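Local coordinates for Serine/threonine-protein kinase Tel1 (Chaetomium thermophilum, PDB 6SKY) that probably phosphorylates serine or threonine followed by glutamine in target proteins, serving as an ATP-dependent sensor kinase in DNA damage checkpoint signalling, at residues Arg1698-Asp1703 with Ile1777-Val1782; Ser1670-Leu1675 with Gln1717-Glu1722; Arg1755-Pro1760 with Glu1837-Leu1842. All coordinates share one frame; numbering follows the deposited sequence.

Contact 1 of 3, residues Arg1698-Asp1703 with Ile1777-Val1782; sequences RTIVSD and IVTLRV
Apolar packing carries most of this junction between helix 1687-1706 and the short, weakly bonded helical turn at 1778-1781. Ile1700 sends its CG1 branch, anti to the carbonyl carbon, across to the other segment. The Ile1700 side chain crosses that of Val1782 obliquely, with Ile1700 CD1 3.6 Å from Val1782 CG2. It meets Thr1779 at about a right angle, Ile1700 CD1 lying 4.0 Å from Thr1779 CG2. Ile1700 CG1 also lies 3.8 Å from the backbone oxygen Val1778 O. At the preceding residue, Thr1699 and Val1782 slide past each other in opposite directions. Thr1699 CG2, anti to its own backbone N, rests 3.7 Å from Val1782 CG1, while Thr1699 OG1 is hydrogen-bonded back to Ala1695 O in its own helix. Val1778 CG2, also anti to its backbone N, lies 3.8 Å from Asp1703 CB. Leu1712 of helix 1710-1719 touches both Val1778 and Thr1779.

The charged contact sits beside this apolar patch. Asp1703 OD2 approaches Arg1781 NH1 at 3.6 Å, a long salt bridge at the edge of the guanidinium and near its plane. The carboxylate and guanidinium planes are turned 59° apart. A bend at chi3 (-45°) shapes the Arg1781 chain, and its NE is hydrogen-bonded to Pro1775 O, which steadies the group. Within its own segment, Val1778 CG2 lies 3.6 Å above the guanidinium plane of Arg1781, offset toward the rim.

The chemistry is that of plain alpha-solenoid packing: the segments are joined mainly by van der Waals contacts of Thr, Ile and Val methyls, and the long ion pair with exposed Arg1781 would probably add only modest electrostatic attraction.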
ATOM      1  N   ARG A1698      46.903  39.263  44.298  1.00 51.17           N
ATOM      2  CA  ARG A1698      47.238  40.187  45.375  1.00 51.17           C
ATOM      3  C   ARG A1698      46.769  41.593  45.042  1.00 51.17           C
ATOM      4  O   ARG A1698      46.116  42.250  45.861  1.00 51.17           O
ATOM      5  CB  ARG A1698      48.739  40.165  45.655  1.00 51.17           C
ATOM      6  CG  ARG A1698      49.145  39.176  46.730  1.00 51.17           C
ATOM      7  CD  ARG A1698      50.611  39.288  47.109  1.00 51.17           C
ATOM      8  NE  ARG A1698      51.430  38.247  46.504  1.00 51.17           N
ATOM      9  CZ  ARG A1698      52.266  38.451  45.496  1.00 51.17           C
ATOM     10  NH1 ARG A1698      52.402  39.662  44.981  1.00 51.17           N
ATOM     11  NH2 ARG A1698      52.969  37.447  45.006  1.00 51.17           N
ATOM     12  N   THR A1699      47.068  42.063  43.829  1.00 50.31           N
ATOM     13  CA  THR A1699      46.606  43.388  43.422  1.00 50.31           C
ATOM     14  C   THR A1699      45.090  43.503  43.519  1.00 50.31           C
ATOM     15  O   THR A1699      44.566  44.451  44.114  1.00 50.31           O
ATOM     16  CB  THR A1699      47.059  43.692  42.000  1.00 50.31           C
ATOM     17  OG1 THR A1699      48.485  43.650  41.938  1.00 50.31           O
ATOM     18  CG2 THR A1699      46.586  45.061  41.588  1.00 50.31           C
ATOM     19  N   ILE A1700      44.370  42.539  42.943  1.00 50.51           N
ATOM     20  CA  ILE A1700      42.913  42.618  42.900  1.00 50.51           C
ATOM     21  C   ILE A1700      42.334  42.628  44.305  1.00 50.51           C
ATOM     22  O   ILE A1700      41.528  43.497  44.651  1.00 50.51           O
ATOM     23  CB  ILE A1700      42.334  41.461  42.070  1.00 50.51           C
ATOM     24  CG1 ILE A1700      42.633  41.663  40.593  1.00 50.51           C
ATOM     25  CG2 ILE A1700      40.850  41.348  42.291  1.00 50.51           C
ATOM     26  CD1 ILE A1700      42.324  40.462  39.764  1.00 50.51           C
ATOM     27  N   VAL A1701      42.724  41.663  45.138  1.00 56.63           N
ATOM     28  CA  VAL A1701      42.094  41.547  46.446  1.00 56.63           C
ATOM     29  C   VAL A1701      42.464  42.728  47.331  1.00 56.63           C
ATOM     30  O   VAL A1701      41.635  43.220  48.102  1.00 56.63           O
ATOM     31  CB  VAL A1701      42.454  40.208  47.106  1.00 56.63           C
ATOM     32  CG1 VAL A1701      41.850  40.126  48.487  1.00 56.63           C
ATOM     33  CG2 VAL A1701      41.959  39.062  46.256  1.00 56.63           C
ATOM     34  N   SER A1702      43.698  43.224  47.228  1.00 61.05           N
ATOM     35  CA  SER A1702      44.074  44.371  48.042  1.00 61.05           C
ATOM     36  C   SER A1702      43.298  45.613  47.625  1.00 61.05           C
ATOM     37  O   SER A1702      42.758  46.331  48.476  1.00 61.05           O
ATOM     38  CB  SER A1702      45.577  44.617  47.944  1.00 61.05           C
ATOM     39  OG  SER A1702      45.886  45.370  46.789  1.00 61.05           O
ATOM     40  N   ASP A1703      43.222  45.879  46.317  1.00 64.23           N
ATOM     41  CA  ASP A1703      42.508  47.059  45.844  1.00 64.23           C
ATOM     42  C   ASP A1703      41.002  46.934  46.006  1.00 64.23           C
ATOM     43  O   ASP A1703      40.298  47.942  45.920  1.00 64.23           O
ATOM     44  CB  ASP A1703      42.850  47.330  44.384  1.00 64.23           C
ATOM     45  CG  ASP A1703      44.262  47.832  44.206  1.00 64.23           C
ATOM     46  OD1 ASP A1703      45.178  47.273  44.843  1.00 64.23           O
ATOM     47  OD2 ASP A1703      44.458  48.780  43.422  1.00 64.23           O
ATOM     48  N   ILE A1777      38.898  49.527  36.148  1.00 54.95           N
ATOM     49  CA  ILE A1777      38.512  48.203  36.622  1.00 54.95           C
ATOM     50  C   ILE A1777      39.779  47.465  37.019  1.00 54.95           C
ATOM     51  O   ILE A1777      40.642  47.201  36.177  1.00 54.95           O
ATOM     52  CB  ILE A1777      37.744  47.426  35.547  1.00 54.95           C
ATOM     53  CG1 ILE A1777      36.572  48.242  35.029  1.00 54.95           C
ATOM     54  CG2 ILE A1777      37.229  46.120  36.104  1.00 54.95           C
ATOM     55  CD1 ILE A1777      35.793  47.507  34.000  1.00 54.95           C
ATOM     56  N   VAL A1778      39.897  47.126  38.304  1.00 54.30           N
ATOM     57  CA  VAL A1778      41.122  46.495  38.767  1.00 54.30           C
ATOM     58  C   VAL A1778      41.269  45.087  38.218  1.00 54.30           C
ATOM     59  O   VAL A1778      42.386  44.566  38.163  1.00 54.30           O
ATOM     60  CB  VAL A1778      41.179  46.495  40.303  1.00 54.30           C
ATOM     61  CG1 VAL A1778      40.267  45.451  40.856  1.00 54.30           C
ATOM     62  CG2 VAL A1778      42.596  46.272  40.783  1.00 54.30           C
ATOM     63  N   THR A1779      40.178  44.456  37.787  1.00 50.91           N
ATOM     64  CA  THR A1779      40.279  43.096  37.278  1.00 50.91           C
ATOM     65  C   THR A1779      40.783  43.058  35.844  1.00 50.91           C
ATOM     66  O   THR A1779      41.353  42.048  35.423  1.00 50.91           O
ATOM     67  CB  THR A1779      38.928  42.396  37.375  1.00 50.91           C
ATOM     68  OG1 THR A1779      38.264  42.819  38.570  1.00 50.91           O
ATOM     69  CG2 THR A1779      39.117  40.901  37.438  1.00 50.91           C
ATOM     70  N   LEU A1780      40.586  44.127  35.084  1.00 47.99           N
ATOM     71  CA  LEU A1780      41.113  44.201  33.731  1.00 47.99           C
ATOM     72  C   LEU A1780      42.490  44.823  33.677  1.00 47.99           C
ATOM     73  O   LEU A1780      43.162  44.723  32.648  1.00 47.99           O
ATOM     74  CB  LEU A1780      40.187  45.019  32.832  1.00 47.99           C
ATOM     75  CG  LEU A1780      38.819  44.487  32.432  1.00 47.99           C
ATOM     76  CD1 LEU A1780      38.076  45.592  31.746  1.00 47.99           C
ATOM     77  CD2 LEU A1780      38.958  43.300  31.519  1.00 47.99           C
ATOM     78  N   ARG A1781      42.916  45.481  34.751  1.00 52.34           N
ATOM     79  CA  ARG A1781      44.200  46.163  34.741  1.00 52.34           C
ATOM     80  C   ARG A1781      45.352  45.188  34.917  1.00 52.34           C
ATOM     81  O   ARG A1781      46.454  45.433  34.418  1.00 52.34           O
ATOM     82  CB  ARG A1781      44.219  47.217  35.839  1.00 52.34           C
ATOM     83  CG  ARG A1781      45.383  48.165  35.787  1.00 52.34           C
ATOM     84  CD  ARG A1781      45.581  48.765  37.152  1.00 52.34           C
ATOM     85  NE  ARG A1781      44.315  49.184  37.734  1.00 52.34           N
ATOM     86  CZ  ARG A1781      44.124  49.370  39.032  1.00 52.34           C
ATOM     87  NH1 ARG A1781      45.118  49.166  39.881  1.00 52.34           N
ATOM     88  NH2 ARG A1781      42.940  49.757  39.481  1.00 52.34           N
ATOM     89  N   VAL A1782      45.116  44.078  35.609  1.00 46.95           N
ATOM     90  CA  VAL A1782      46.159  43.115  35.927  1.00 46.95           C
ATOM     91  C   VAL A1782      46.209  42.024  34.869  1.00 46.95           C
ATOM     92  O   VAL A1782      46.957  41.052  35.002  1.00 46.95           O
ATOM     93  CB  VAL A1782      45.922  42.508  37.315  1.00 46.95           C
ATOM     94  CG1 VAL A1782      45.705  43.596  38.327  1.00 46.95           C
ATOM     95  CG2 VAL A1782      44.730  41.602  37.270  1.00 46.95           C
TER

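Contact 2 of 3, residues Ser1670-Leu1675 with Gln1717-Glu1722; sequences SEEGLL and QESLPE
Within the alpha solenoid, the start of helix 1670-1684 packs against the C-terminal end of helix 1710-1719, their backbones closest at Glu1672 and Ser1719. The Ser1719 hydroxyl, anti to its carbonyl carbon (chi1 -62°), points beside its own backbone N and is hydrogen-bonded to Ala1715 O one turn back. This leaves OG lying against the aliphatic part of Glu1672, 3.4 Å from Glu1672 CG. Ser1719 CB meets Leu1675 CB at 3.6 Å. Leu1675 also has CG anti to its carbonyl carbon, and its side chain touches Leu1697 of helix 1687-1706.

Glu1672 leaves its helix with CG beside the backbone N (chi1 -81°) and then runs extended. Its OE1 accepts hydrogen bonds from Val1667 N and Gly1668 N, just ahead of the helix, so the carboxylate is held from that side. Those two donors would favour the charged form, whereas the nearby carboxylate of Glu1718 would tend to oppose it. Glu1718 is likewise extended beyond CG, and the two chains cross obliquely with carboxylate planes 71° apart. Glu1672 OE2 stands 4.0 Å from Glu1718 OE1 and 3.4 Å from Glu1718 CB.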
ATOM      1  N   SER A1670      30.945  38.123  35.325  1.00 40.53           N
ATOM      2  CA  SER A1670      32.216  37.931  34.645  1.00 40.53           C
ATOM      3  C   SER A1670      33.401  38.099  35.579  1.00 40.53           C
ATOM      4  O   SER A1670      34.466  37.538  35.310  1.00 40.53           O
ATOM      5  CB  SER A1670      32.340  38.905  33.485  1.00 40.53           C
ATOM      6  OG  SER A1670      31.296  38.711  32.560  1.00 40.53           O
ATOM      7  N   GLU A1671      33.249  38.855  36.666  1.00 48.21           N
ATOM      8  CA  GLU A1671      34.347  38.992  37.614  1.00 48.21           C
ATOM      9  C   GLU A1671      34.665  37.662  38.274  1.00 48.21           C
ATOM     10  O   GLU A1671      35.836  37.312  38.435  1.00 48.21           O
ATOM     11  CB  GLU A1671      34.017  40.040  38.670  1.00 48.21           C
ATOM     12  CG  GLU A1671      33.899  41.446  38.136  1.00 48.21           C
ATOM     13  CD  GLU A1671      32.458  41.900  38.001  1.00 48.21           C
ATOM     14  OE1 GLU A1671      31.552  41.050  38.129  1.00 48.21           O
ATOM     15  OE2 GLU A1671      32.229  43.108  37.772  1.00 48.21           O
ATOM     16  N   GLU A1672      33.641  36.906  38.664  1.00 52.38           N
ATOM     17  CA  GLU A1672      33.885  35.577  39.206  1.00 52.38           C
ATOM     18  C   GLU A1672      34.512  34.663  38.168  1.00 52.38           C
ATOM     19  O   GLU A1672      35.349  33.820  38.500  1.00 52.38           O
ATOM     20  CB  GLU A1672      32.589  34.969  39.723  1.00 52.38           C
ATOM     21  CG  GLU A1672      32.186  35.445  41.092  1.00 52.38           C
ATOM     22  CD  GLU A1672      30.917  34.785  41.567  1.00 52.38           C
ATOM     23  OE1 GLU A1672      30.087  34.418  40.713  1.00 52.38           O
ATOM     24  OE2 GLU A1672      30.747  34.620  42.794  1.00 52.38           O
ATOM     25  N   GLY A1673      34.128  34.818  36.904  1.00 41.76           N
ATOM     26  CA  GLY A1673      34.719  33.994  35.868  1.00 41.76           C
ATOM     27  C   GLY A1673      36.198  34.264  35.703  1.00 41.76           C
ATOM     28  O   GLY A1673      37.009  33.337  35.623  1.00 41.76           O
ATOM     29  N   LEU A1674      36.572  35.542  35.672  1.00 39.32           N
ATOM     30  CA  LEU A1674      37.984  35.886  35.569  1.00 39.32           C
ATOM     31  C   LEU A1674      38.749  35.480  36.817  1.00 39.32           C
ATOM     32  O   LEU A1674      39.897  35.040  36.725  1.00 39.32           O
ATOM     33  CB  LEU A1674      38.150  37.374  35.310  1.00 39.32           C
ATOM     34  CG  LEU A1674      38.112  37.752  33.843  1.00 39.32           C
ATOM     35  CD1 LEU A1674      38.458  39.194  33.701  1.00 39.32           C
ATOM     36  CD2 LEU A1674      39.077  36.896  33.083  1.00 39.32           C
ATOM     37  N   LEU A1675      38.139  35.611  37.992  1.00 43.96           N
ATOM     38  CA  LEU A1675      38.827  35.208  39.209  1.00 43.96           C
ATOM     39  C   LEU A1675      39.068  33.710  39.238  1.00 43.96           C
ATOM     40  O   LEU A1675      40.125  33.265  39.680  1.00 43.96           O
ATOM     41  CB  LEU A1675      38.041  35.646  40.436  1.00 43.96           C
ATOM     42  CG  LEU A1675      38.123  37.144  40.700  1.00 43.96           C
ATOM     43  CD1 LEU A1675      37.414  37.485  41.976  1.00 43.96           C
ATOM     44  CD2 LEU A1675      39.561  37.568  40.758  1.00 43.96           C
ATOM     45  N   GLN A1717      35.131  36.569  47.605  1.00 71.65           N
ATOM     46  CA  GLN A1717      34.779  35.658  48.689  1.00 71.65           C
ATOM     47  C   GLN A1717      34.125  34.379  48.194  1.00 71.65           C
ATOM     48  O   GLN A1717      34.023  33.420  48.964  1.00 71.65           O
ATOM     49  CB  GLN A1717      33.845  36.342  49.689  1.00 71.65           C
ATOM     50  CG  GLN A1717      34.363  37.654  50.258  1.00 71.65           C
ATOM     51  CD  GLN A1717      35.263  37.481  51.458  1.00 71.65           C
ATOM     52  OE1 GLN A1717      35.319  36.410  52.060  1.00 71.65           O
ATOM     53  NE2 GLN A1717      35.970  38.541  51.819  1.00 71.65           N
ATOM     54  N   GLU A1718      33.677  34.339  46.940  1.00 71.08           N
ATOM     55  CA  GLU A1718      33.059  33.151  46.379  1.00 71.08           C
ATOM     56  C   GLU A1718      33.879  32.507  45.273  1.00 71.08           C
ATOM     57  O   GLU A1718      33.562  31.385  44.867  1.00 71.08           O
ATOM     58  CB  GLU A1718      31.662  33.484  45.851  1.00 71.08           C
ATOM     59  CG  GLU A1718      30.835  34.254  46.853  1.00 71.08           C
ATOM     60  CD  GLU A1718      29.353  34.129  46.611  1.00 71.08           C
ATOM     61  OE1 GLU A1718      28.933  33.113  46.017  1.00 71.08           O
ATOM     62  OE2 GLU A1718      28.610  35.045  47.021  1.00 71.08           O
ATOM     63  N   SER A1719      34.911  33.178  44.775  1.00 62.10           N
ATOM     64  CA  SER A1719      35.827  32.567  43.825  1.00 62.10           C
ATOM     65  C   SER A1719      37.064  31.975  44.478  1.00 62.10           C
ATOM     66  O   SER A1719      37.632  31.017  43.946  1.00 62.10           O
ATOM     67  CB  SER A1719      36.266  33.592  42.782  1.00 62.10           C
ATOM     68  OG  SER A1719      35.156  34.049  42.040  1.00 62.10           O
ATOM     69  N   LEU A1720      37.497  32.513  45.607  1.00 64.40           N
ATOM     70  CA  LEU A1720      38.736  32.063  46.207  1.00 64.40           C
ATOM     71  C   LEU A1720      38.476  31.367  47.535  1.00 64.40           C
ATOM     72  O   LEU A1720      37.607  31.796  48.301  1.00 64.40           O
ATOM     73  CB  LEU A1720      39.690  33.237  46.442  1.00 64.40           C
ATOM     74  CG  LEU A1720      39.967  34.172  45.269  1.00 64.40           C
ATOM     75  CD1 LEU A1720      40.957  35.226  45.683  1.00 64.40           C
ATOM     76  CD2 LEU A1720      40.475  33.413  44.067  1.00 64.40           C
ATOM     77  N   PRO A1721      39.198  30.292  47.832  1.00 66.37           N
ATOM     78  CA  PRO A1721      39.151  29.729  49.182  1.00 66.37           C
ATOM     79  C   PRO A1721      39.813  30.666  50.179  1.00 66.37           C
ATOM     80  O   PRO A1721      40.558  31.579  49.818  1.00 66.37           O
ATOM     81  CB  PRO A1721      39.925  28.415  49.048  1.00 66.37           C
ATOM     82  CG  PRO A1721      40.759  28.585  47.840  1.00 66.37           C
ATOM     83  CD  PRO A1721      39.990  29.462  46.914  1.00 66.37           C
ATOM     84  N   GLU A1722      39.524  30.431  51.455  1.00 69.00           N
ATOM     85  CA  GLU A1722      39.982  31.356  52.488  1.00 69.00           C
ATOM     86  C   GLU A1722      41.499  31.462  52.598  1.00 69.00           C
ATOM     87  O   GLU A1722      41.995  32.594  52.743  1.00 69.00           O
ATOM     88  CB  GLU A1722      39.376  30.968  53.839  1.00 69.00           C
ATOM     89  CG  GLU A1722      39.718  31.938  54.952  1.00 69.00           C
ATOM     90  CD  GLU A1722      39.288  31.431  56.308  1.00 69.00           C
ATOM     91  OE1 GLU A1722      38.739  30.310  56.369  1.00 69.00           O
ATOM     92  OE2 GLU A1722      39.501  32.146  57.310  1.00 69.00           O
TER

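Contact 3 of 3, residues Arg1755-Pro1760 with Glu1837-Leu1842; sequences RALENP and ENLKLL
The side-chain amide of Asn1838 presents its nitrogen to the carbonyl of Leu1757, which lies close to the amide plane. Seen from the carbonyl, the approach is different: Asn1838 ND2 stands above the Leu1757 carbonyl plane, 42° out of it, and so off the lone-pair directions. A second pair of flat groups lies within the loop 1755-1760. There Arg1755 NH1 donates to Glu1758 OE1 at 3.2 Å in a salt bridge whose acceptor is near the guanidinium plane but is met from above the carboxylate plane, 46° out of it. The other oxygen, Glu1758 OE2, is hydrogen-bonded to Ser1832 OG.

The bond from Asn1838 ND2 to Leu1757 O is 2.6 Å long, with an angle of 152° at the hydrogen. It is made possible by the Asn1838 first torsion, which sets CG anti to the carbonyl carbon and beside the backbone N. Beside this bond, Leu1757 and Asn1838 slide past each other in opposite directions, Leu1757 CG lying 3.9 Å from Asn1838 CB. Leu1757 has CG anti to its backbone N and divides its two methyls between partners on the helix. Leu1757 CD1 meets Leu1842 CD1 at 4.1 Å, the two side chains crossing obliquely. Leu1757 CD2 lies 4.3 Å from Leu1839 CD1. Trp1762 touches Leu1757, Asn1838 and Leu1842, and Trp1827 touches both leucines of the CD1 pair.

An alanine here in place of Asn1838 would lose the amide donor and would probably loosen the hold on the Leu1757 carbonyl and thus on the loop. The arrangement is a loop-to-helix contact of the alpha solenoid: an asparagine on helix 1836-1849 grips the backbone of the loop that leads into helix 1762-1771, beside an apolar cluster of Leu1757, Leu1839 and Leu1842 with Trp1762 and Trp1827.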
ATOM      1  N   ARG A1755      41.183  40.359   8.109  1.00 63.09           N
ATOM      2  CA  ARG A1755      42.433  39.659   7.830  1.00 63.09           C
ATOM      3  C   ARG A1755      43.279  39.510   9.086  1.00 63.09           C
ATOM      4  O   ARG A1755      44.273  38.778   9.084  1.00 63.09           O
ATOM      5  CB  ARG A1755      43.231  40.371   6.734  1.00 63.09           C
ATOM      6  CG  ARG A1755      42.622  40.227   5.361  1.00 63.09           C
ATOM      7  CD  ARG A1755      42.549  38.769   4.967  1.00 63.09           C
ATOM      8  NE  ARG A1755      41.517  38.524   3.969  1.00 63.09           N
ATOM      9  CZ  ARG A1755      41.238  37.326   3.467  1.00 63.09           C
ATOM     10  NH1 ARG A1755      41.922  36.264   3.868  1.00 63.09           N
ATOM     11  NH2 ARG A1755      40.276  37.190   2.564  1.00 63.09           N
ATOM     12  N   ALA A1756      42.874  40.163  10.169  1.00 57.27           N
ATOM     13  CA  ALA A1756      43.473  39.927  11.469  1.00 57.27           C
ATOM     14  C   ALA A1756      42.836  38.753  12.176  1.00 57.27           C
ATOM     15  O   ALA A1756      43.336  38.334  13.219  1.00 57.27           O
ATOM     16  CB  ALA A1756      43.359  41.168  12.352  1.00 57.27           C
ATOM     17  N   LEU A1757      41.743  38.222  11.637  1.00 52.93           N
ATOM     18  CA  LEU A1757      41.133  37.036  12.206  1.00 52.93           C
ATOM     19  C   LEU A1757      41.948  35.779  11.942  1.00 52.93           C
ATOM     20  O   LEU A1757      41.666  34.741  12.545  1.00 52.93           O
ATOM     21  CB  LEU A1757      39.721  36.871  11.650  1.00 52.93           C
ATOM     22  CG  LEU A1757      38.734  36.075  12.498  1.00 52.93           C
ATOM     23  CD1 LEU A1757      38.240  36.911  13.644  1.00 52.93           C
ATOM     24  CD2 LEU A1757      37.585  35.604  11.656  1.00 52.93           C
ATOM     25  N   GLU A1758      42.960  35.848  11.080  1.00 61.64           N
ATOM     26  CA  GLU A1758      43.703  34.665  10.675  1.00 61.64           C
ATOM     27  C   GLU A1758      45.037  34.503  11.382  1.00 61.64           C
ATOM     28  O   GLU A1758      45.686  33.469  11.197  1.00 61.64           O
ATOM     29  CB  GLU A1758      43.936  34.682   9.167  1.00 61.64           C
ATOM     30  CG  GLU A1758      42.669  34.554   8.367  1.00 61.64           C
ATOM     31  CD  GLU A1758      42.923  34.519   6.883  1.00 61.64           C
ATOM     32  OE1 GLU A1758      43.639  35.408   6.381  1.00 61.64           O
ATOM     33  OE2 GLU A1758      42.413  33.595   6.215  1.00 61.64           O
ATOM     34  N   ASN A1759      45.468  35.480  12.173  1.00 58.33           N
ATOM     35  CA  ASN A1759      46.687  34.993  12.807  1.00 58.33           C
ATOM     36  C   ASN A1759      46.363  34.341  14.146  1.00 58.33           C
ATOM     37  O   ASN A1759      45.460  34.790  14.851  1.00 58.33           O
ATOM     38  CB  ASN A1759      47.688  36.124  13.015  1.00 58.33           C
ATOM     39  CG  ASN A1759      47.092  37.304  13.729  1.00 58.33           C
ATOM     40  OD1 ASN A1759      45.907  37.581  13.594  1.00 58.33           O
ATOM     41  ND2 ASN A1759      47.912  38.012  14.495  1.00 58.33           N
ATOM     42  N   PRO A1760      47.092  33.298  14.520  1.00 58.10           N
ATOM     43  CA  PRO A1760      46.713  32.504  15.695  1.00 58.10           C
ATOM     44  C   PRO A1760      46.776  33.247  17.018  1.00 58.10           C
ATOM     45  O   PRO A1760      46.578  32.639  18.072  1.00 58.10           O
ATOM     46  CB  PRO A1760      47.723  31.352  15.670  1.00 58.10           C
ATOM     47  CG  PRO A1760      48.168  31.275  14.261  1.00 58.10           C
ATOM     48  CD  PRO A1760      48.204  32.683  13.783  1.00 58.10           C
ATOM     49  N   GLU A1837      38.793  28.893  13.726  1.00 41.84           N
ATOM     50  CA  GLU A1837      38.906  28.724  15.166  1.00 41.84           C
ATOM     51  C   GLU A1837      38.749  30.027  15.935  1.00 41.84           C
ATOM     52  O   GLU A1837      38.426  29.986  17.124  1.00 41.84           O
ATOM     53  CB  GLU A1837      40.244  28.080  15.510  1.00 41.84           C
ATOM     54  CG  GLU A1837      40.268  27.413  16.860  1.00 41.84           C
ATOM     55  CD  GLU A1837      39.146  26.407  17.030  1.00 41.84           C
ATOM     56  OE1 GLU A1837      38.911  25.606  16.101  1.00 41.84           O
ATOM     57  OE2 GLU A1837      38.491  26.420  18.094  1.00 41.84           O
ATOM     58  N   ASN A1838      38.980  31.174  15.301  1.00 38.51           N
ATOM     59  CA  ASN A1838      38.653  32.455  15.910  1.00 38.51           C
ATOM     60  C   ASN A1838      37.208  32.843  15.674  1.00 38.51           C
ATOM     61  O   ASN A1838      36.612  33.550  16.494  1.00 38.51           O
ATOM     62  CB  ASN A1838      39.553  33.559  15.360  1.00 38.51           C
ATOM     63  CG  ASN A1838      40.993  33.406  15.775  1.00 38.51           C
ATOM     64  OD1 ASN A1838      41.300  32.803  16.795  1.00 38.51           O
ATOM     65  ND2 ASN A1838      41.890  33.968  14.983  1.00 38.51           N
ATOM     66  N   LEU A1839      36.635  32.399  14.563  1.00 32.99           N
ATOM     67  CA  LEU A1839      35.224  32.637  14.303  1.00 32.99           C
ATOM     68  C   LEU A1839      34.356  31.902  15.312  1.00 32.99           C
ATOM     69  O   LEU A1839      33.334  32.432  15.761  1.00 32.99           O
ATOM     70  CB  LEU A1839      34.897  32.212  12.877  1.00 32.99           C
ATOM     71  CG  LEU A1839      33.608  32.706  12.243  1.00 32.99           C
ATOM     72  CD1 LEU A1839      33.548  34.197  12.288  1.00 32.99           C
ATOM     73  CD2 LEU A1839      33.552  32.221  10.829  1.00 32.99           C
ATOM     74  N   LYS A1840      34.746  30.683  15.684  1.00 31.10           N
ATOM     75  CA  LYS A1840      34.051  29.993  16.764  1.00 31.10           C
ATOM     76  C   LYS A1840      34.056  30.814  18.044  1.00 31.10           C
ATOM     77  O   LYS A1840      33.055  30.863  18.762  1.00 31.10           O
ATOM     78  CB  LYS A1840      34.687  28.637  17.021  1.00 31.10           C
ATOM     79  CG  LYS A1840      34.240  27.546  16.101  1.00 31.10           C
ATOM     80  CD  LYS A1840      34.630  26.210  16.676  1.00 31.10           C
ATOM     81  CE  LYS A1840      34.472  25.103  15.665  1.00 31.10           C
ATOM     82  NZ  LYS A1840      33.053  24.717  15.478  1.00 31.10           N
ATOM     83  N   LEU A1841      35.175  31.458  18.350  1.00 27.83           N
ATOM     84  CA  LEU A1841      35.271  32.243  19.573  1.00 27.83           C
ATOM     85  C   LEU A1841      34.423  33.499  19.497  1.00 27.83           C
ATOM     86  O   LEU A1841      33.849  33.920  20.502  1.00 27.83           O
ATOM     87  CB  LEU A1841      36.730  32.591  19.840  1.00 27.83           C
ATOM     88  CG  LEU A1841      37.091  33.354  21.102  1.00 27.83           C
ATOM     89  CD1 LEU A1841      36.846  32.506  22.312  1.00 27.83           C
ATOM     90  CD2 LEU A1841      38.525  33.764  21.035  1.00 27.83           C
ATOM     91  N   LEU A1842      34.317  34.101  18.318  1.00 28.05           N
ATOM     92  CA  LEU A1842      33.412  35.236  18.147  1.00 28.05           C
ATOM     93  C   LEU A1842      31.963  34.831  18.373  1.00 28.05           C
ATOM     94  O   LEU A1842      31.200  35.533  19.051  1.00 28.05           O
ATOM     95  CB  LEU A1842      33.574  35.826  16.755  1.00 28.05           C
ATOM     96  CG  LEU A1842      34.526  36.997  16.643  1.00 28.05           C
ATOM     97  CD1 LEU A1842      34.500  37.504  15.233  1.00 28.05           C
ATOM     98  CD2 LEU A1842      34.107  38.068  17.608  1.00 28.05           C
TER

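All three contacts lie in the helical alpha solenoid, away from the nucleotide and magnesium sites. Contacts 1 and 2 are neighbours, their centres about 12 Å apart. Their segments alternate along the chain, and the consecutive helices 1670-1684, 1687-1706 and 1710-1719 join them into one packed unit, with Ile1700 CD1 4.1 Å from Leu1675 CD2. Contact 3 stands apart, its centre about 29 and 28 Å from those of contacts 1 and 2, with nearest atoms about 14 and 12 Å away. It follows contact 2 in sequence but interleaves with contact 1. Contact 3 joins a loop to a helix, the others helical segments, so links spanning about 40 to 80 residues stitch the solenoid.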